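Local coordinates for protein bottromycin amidohydrolase (PDB 6I5S) that probably hydrolyses a thiazoline-containing intermediate of bottromycin biosynthesis at a two-zinc centre, acting as gatekeeper of the pathway, at residues A[206-211]-A[224-229]; A[114-120]-A[140-146]. All blocks are in the same frame, centred on the assembly; numbering follows the deposited sequence.

Both segments of contact 2 precede those of contact 1 in the sequence, and the centres of the two contacts lie about 12 Å apart. Contact 2 joins strands 111-116 and 139-142 of a beta-alpha-beta unit; contact 1 sets the loop 206-211, which follows helix 190-203, beside strand 226-228. Both lie around the C-terminal ends of strands in what is probably the barrel of the amidohydrolase family, where the zinc ions sit. They touch through Arg115 of contact 2, whose NH1 forms a salt bridge with Glu228 OE2 (2.9 Å) and whose NH2 probably hydrogen-bonds Ser226 OG (2.8 Å). Contact 1 supplies two zinc-binding histidines, and Leu117 of contact 2 comes within about 5 Å of a zinc ion.

Contact 1: A[206-211]-A[224-229]. With ZN (zinc ion), chain B.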
# COMPACT_ATOMS: atom_id res chain seq x y z
N PRO A 206 13.67 -9.85 6.68
CA PRO A 206 13.85 -8.43 6.32
C PRO A 206 13.40 -7.49 7.41
O PRO A 206 12.44 -7.77 8.13
CB PRO A 206 12.96 -8.26 5.08
CG PRO A 206 11.99 -9.30 5.14
CD PRO A 206 12.63 -10.49 5.87
N VAL A 207 14.13 -6.37 7.51
CA VAL A 207 13.80 -5.29 8.44
C VAL A 207 13.38 -4.06 7.63
O VAL A 207 14.12 -3.60 6.74
CB VAL A 207 14.98 -4.96 9.37
CG1 VAL A 207 14.60 -3.81 10.29
CG2 VAL A 207 15.42 -6.22 10.16
N VAL A 208 12.21 -3.51 7.96
CA VAL A 208 11.66 -2.37 7.26
C VAL A 208 11.32 -1.32 8.31
O VAL A 208 11.41 -1.56 9.51
CB VAL A 208 10.42 -2.72 6.41
CG1 VAL A 208 10.78 -3.70 5.34
CG2 VAL A 208 9.28 -3.28 7.29
N GLY A 209 10.86 -0.15 7.86
CA GLY A 209 10.28 0.82 8.75
C GLY A 209 10.99 2.17 8.73
O GLY A 209 11.43 2.66 7.67
N HIS A 210 11.00 2.83 9.88
CA HIS A 210 11.54 4.16 10.03
C HIS A 210 13.03 4.10 10.29
O HIS A 210 13.46 3.37 11.16
CB HIS A 210 10.90 4.90 11.21
CG HIS A 210 9.42 5.12 11.07
ND1 HIS A 210 8.72 5.95 11.93
CD2 HIS A 210 8.51 4.63 10.19
CE1 HIS A 210 7.44 5.96 11.57
NE2 HIS A 210 7.29 5.17 10.52
N VAL A 211 13.81 4.95 9.60
CA VAL A 211 15.24 5.03 9.95
C VAL A 211 15.31 5.53 11.38
O VAL A 211 14.83 6.63 11.66
CB VAL A 211 16.03 5.97 9.02
CG1 VAL A 211 17.48 6.19 9.50
CG2 VAL A 211 15.99 5.45 7.56
N MET A 224 18.53 -2.14 5.86
CA MET A 224 17.09 -2.30 5.86
C MET A 224 16.55 -2.66 4.47
O MET A 224 16.99 -2.11 3.46
CB MET A 224 16.40 -1.02 6.37
CG MET A 224 16.74 -0.74 7.87
SD MET A 224 16.03 0.80 8.50
CE MET A 224 14.25 0.53 8.40
N ARG A 225 15.59 -3.57 4.44
CA ARG A 225 15.03 -3.98 3.16
C ARG A 225 14.28 -2.82 2.50
O ARG A 225 14.35 -2.65 1.28
CB ARG A 225 14.09 -5.17 3.35
CG ARG A 225 13.10 -5.53 2.17
CD ARG A 225 13.84 -6.13 1.02
NE ARG A 225 14.51 -7.34 1.41
CZ ARG A 225 13.96 -8.53 1.51
NH1 ARG A 225 12.67 -8.73 1.28
NH2 ARG A 225 14.74 -9.54 1.87
N SER A 226 13.61 -2.00 3.30
CA SER A 226 13.02 -0.78 2.80
C SER A 226 12.97 0.24 3.94
O SER A 226 12.98 -0.11 5.12
CB SER A 226 11.59 -0.98 2.24
OG SER A 226 10.65 -1.23 3.31
N THR A 227 12.89 1.51 3.56
CA THR A 227 12.69 2.62 4.49
C THR A 227 11.47 3.42 4.03
O THR A 227 11.18 3.52 2.82
CB THR A 227 13.89 3.56 4.61
OG1 THR A 227 14.26 4.11 3.33
CG2 THR A 227 15.14 2.77 5.17
N GLU A 228 10.72 3.90 5.03
CA GLU A 228 9.40 4.48 4.80
C GLU A 228 9.40 5.99 5.06
O GLU A 228 10.09 6.50 5.95
CB GLU A 228 8.34 3.82 5.70
CG GLU A 228 8.44 2.26 5.78
CD GLU A 228 8.22 1.65 4.44
OE1 GLU A 228 7.14 1.94 3.87
OE2 GLU A 228 9.10 0.92 3.94
N HIS A 229 8.54 6.66 4.32
CA HIS A 229 8.14 8.06 4.53
C HIS A 229 9.24 9.05 4.22
O HIS A 229 9.07 10.25 4.51
CB HIS A 229 7.67 8.30 5.98
CG HIS A 229 6.74 7.28 6.53
ND1 HIS A 229 5.52 6.98 5.97
CD2 HIS A 229 6.83 6.52 7.67
CE1 HIS A 229 4.92 6.05 6.70
NE2 HIS A 229 5.69 5.77 7.73
ZN ZN B . 5.27 5.16 9.79
O HOH W 1 12.64 5.89 7.04
O HOH W 2 4.23 5.54 11.63
O HOH W 3 3.08 5.30 9.36
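Segments 206-211 and 224-229 run 51° apart end to end, joined by two backbone hydrogen bonds, Arg225 N to Val207 O (2.7 Å) and Glu228 N to Gly209 O (3.0 Å). Pro206 lies beside Arg225, its CB over the centre of one guanidinium face, 3.7 Å from CZ. With CG anti to the backbone N (chi1 165°) and bends at chi2 and chi3, the arginine chain folds back over the proline, while NH1 bonds Val388 O. Cut back to an alanine, Arg225 would probably leave CB of Pro206 without its flat cover and Val388 O without this donor. Met224, bent at chi3, brings CE against the peptide between Val208 and Gly209. At Gly209, the backbone angles would jam a CB against the preceding carbonyl. Next comes the metal centre of the amidohydrolase fold: His210 NE2 (2.1 Å) and His229 NE2 (2.2 Å) bind one zinc ion, with two waters and the carboxylated lysine at position 183. His210 NE2 lies at the edge of the His229 ring, whose plane is turned 81° from that of His210. Asp186 and Thr272 hold the ND1 atoms of His210 and His229, respectively, which fixes the rotation of both rings. Ser226 OG donates to Glu228 OE2 (2.7 Å); Glu228 OE1 also hydrogen-bonds ND1 of His94, a ligand of the other zinc ion, so Glu228 stands in its second shell.

Contact 2: A[114-120]-A[140-146]; sequences YRQLWGE and PWVTAGV
Arg115 and Trp141 lie side by side and point the same way from their paired strands, the arginine CD resting over one face of the indole, 3.9 Å from CE3. The guanidinium plane is turned 35° from that ring, but CZ is too far for more than a weak cation-pi attraction; its NE hydrogen-bonds Ala93 O. Leu117 CD1 meets the same indole obliquely at CZ3 (4.2 Å). On the sheet face that carries Tyr114, Gln116 and Val142, one face of the Tyr114 ring lies under Pro140 CA near its rim, and Pro140 CB sits 3.6 Å from CZ of Tyr114. Strands 114-116 and 140-142 pair in parallel and, with helix 121-132 between them, form a beta-alpha-beta crossover; Gln116 N hydrogen-bonds Trp141 O (2.8 Å) across the pair. Beyond the strands Thr143 takes over: OG1, set between the backbone N and carbonyl carbon (chi1 63°), accepts from Gly119 N (3.2 Å) and donates to Gly145 O (3.0 Å). A side chain at Gly119 would clash with Thr143 O and Val142 CG1. Gln116 NE2 donates to Trp118 O from above the carbonyl plane, while its OE1 accepts from Val97 N.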
# COMPACT_ATOMS: atom_id res chain seq x y z
N TYR A 114 -0.83 -6.35 -0.13
CA TYR A 114 -0.42 -5.17 0.62
C TYR A 114 0.62 -5.60 1.67
O TYR A 114 0.59 -6.75 2.16
CB TYR A 114 -1.62 -4.49 1.28
CG TYR A 114 -2.39 -5.35 2.30
CD1 TYR A 114 -2.17 -5.24 3.68
CD2 TYR A 114 -3.36 -6.26 1.88
CE1 TYR A 114 -2.84 -6.06 4.60
CE2 TYR A 114 -4.08 -7.08 2.79
CZ TYR A 114 -3.84 -6.95 4.15
OH TYR A 114 -4.50 -7.70 5.02
N ARG A 115 1.49 -4.66 2.02
CA ARG A 115 2.34 -4.77 3.21
C ARG A 115 1.60 -4.15 4.39
O ARG A 115 1.26 -2.96 4.39
CB ARG A 115 3.71 -4.12 3.02
CG ARG A 115 4.51 -4.73 1.91
CD ARG A 115 6.01 -4.32 1.96
NE ARG A 115 6.18 -2.84 2.06
CZ ARG A 115 7.31 -2.21 2.33
NH1 ARG A 115 7.36 -0.89 2.41
NH2 ARG A 115 8.47 -2.87 2.52
N GLN A 116 1.38 -4.97 5.39
CA GLN A 116 0.78 -4.55 6.66
C GLN A 116 1.92 -4.22 7.61
O GLN A 116 2.54 -5.12 8.18
CB GLN A 116 -0.08 -5.66 7.25
CG GLN A 116 -0.65 -5.32 8.62
CD GLN A 116 -1.67 -4.20 8.57
OE1 GLN A 116 -2.33 -3.99 7.55
NE2 GLN A 116 -1.80 -3.48 9.66
N LEU A 117 2.18 -2.93 7.77
CA LEU A 117 3.36 -2.49 8.50
C LEU A 117 3.11 -2.30 9.98
O LEU A 117 3.94 -1.72 10.69
CB LEU A 117 3.93 -1.22 7.82
CG LEU A 117 5.26 -1.57 7.16
CD1 LEU A 117 5.17 -2.69 6.17
CD2 LEU A 117 5.83 -0.35 6.50
N TRP A 118 2.00 -2.81 10.49
CA TRP A 118 1.77 -3.00 11.91
C TRP A 118 1.01 -4.31 12.01
O TRP A 118 -0.18 -4.31 12.23
CB TRP A 118 0.99 -1.84 12.52
CG TRP A 118 1.27 -1.64 13.93
CD1 TRP A 118 1.07 -2.53 14.94
CD2 TRP A 118 1.81 -0.46 14.52
NE1 TRP A 118 1.46 -1.98 16.14
CE2 TRP A 118 1.91 -0.70 15.91
CE3 TRP A 118 2.21 0.79 14.01
CZ2 TRP A 118 2.40 0.26 16.79
CZ3 TRP A 118 2.71 1.74 14.89
CH2 TRP A 118 2.80 1.47 16.27
N GLY A 119 1.70 -5.41 11.79
CA GLY A 119 1.03 -6.70 11.68
C GLY A 119 0.64 -7.29 13.03
O GLY A 119 1.29 -7.12 14.06
N GLU A 120 -0.42 -8.07 12.97
CA GLU A 120 -1.01 -8.77 14.12
C GLU A 120 -1.37 -10.20 13.73
O GLU A 120 -1.41 -10.53 12.54
CB GLU A 120 -2.30 -8.08 14.60
CG GLU A 120 -2.07 -6.70 15.16
CD GLU A 120 -3.31 -6.12 15.83
OE1 GLU A 120 -4.17 -6.90 16.29
OE2 GLU A 120 -3.43 -4.88 15.89
N PRO A 140 -1.77 -10.55 2.22
CA PRO A 140 -0.93 -9.70 3.08
C PRO A 140 0.51 -10.16 3.18
O PRO A 140 0.85 -11.35 3.07
CB PRO A 140 -1.62 -9.80 4.44
CG PRO A 140 -2.22 -11.22 4.44
CD PRO A 140 -2.48 -11.60 2.99
N TRP A 141 1.37 -9.16 3.46
CA TRP A 141 2.75 -9.36 3.88
C TRP A 141 2.82 -8.67 5.24
O TRP A 141 2.49 -7.49 5.36
CB TRP A 141 3.73 -8.78 2.87
CG TRP A 141 5.18 -8.91 3.11
CD1 TRP A 141 6.01 -9.84 2.54
CD2 TRP A 141 6.02 -8.10 3.94
NE1 TRP A 141 7.29 -9.65 2.94
CE2 TRP A 141 7.33 -8.59 3.81
CE3 TRP A 141 5.79 -7.02 4.79
CZ2 TRP A 141 8.40 -8.05 4.51
CZ3 TRP A 141 6.86 -6.45 5.46
CH2 TRP A 141 8.14 -6.98 5.33
N VAL A 142 3.15 -9.42 6.29
CA VAL A 142 2.77 -9.02 7.65
C VAL A 142 4.02 -8.86 8.51
O VAL A 142 4.78 -9.82 8.68
CB VAL A 142 1.82 -10.07 8.25
CG1 VAL A 142 1.37 -9.63 9.62
CG2 VAL A 142 0.65 -10.33 7.27
N THR A 143 4.20 -7.68 9.15
CA THR A 143 5.28 -7.58 10.13
C THR A 143 4.82 -8.08 11.49
O THR A 143 3.63 -8.15 11.78
CB THR A 143 5.77 -6.13 10.30
OG1 THR A 143 4.71 -5.32 10.81
CG2 THR A 143 6.20 -5.57 9.02
N ALA A 144 5.78 -8.48 12.32
CA ALA A 144 5.50 -8.91 13.68
C ALA A 144 5.37 -7.67 14.56
O ALA A 144 6.23 -7.34 15.37
CB ALA A 144 6.61 -9.82 14.20
N GLY A 145 4.24 -6.99 14.40
CA GLY A 145 4.04 -5.79 15.17
C GLY A 145 5.08 -4.76 14.73
O GLY A 145 5.54 -4.74 13.59
N VAL A 146 5.49 -3.93 15.68
CA VAL A 146 6.51 -2.91 15.43
C VAL A 146 7.43 -2.91 16.64
O VAL A 146 6.97 -3.01 17.79
CB VAL A 146 5.94 -1.49 15.20
CG1 VAL A 146 5.05 -1.45 13.96
CG2 VAL A 146 5.23 -0.99 16.40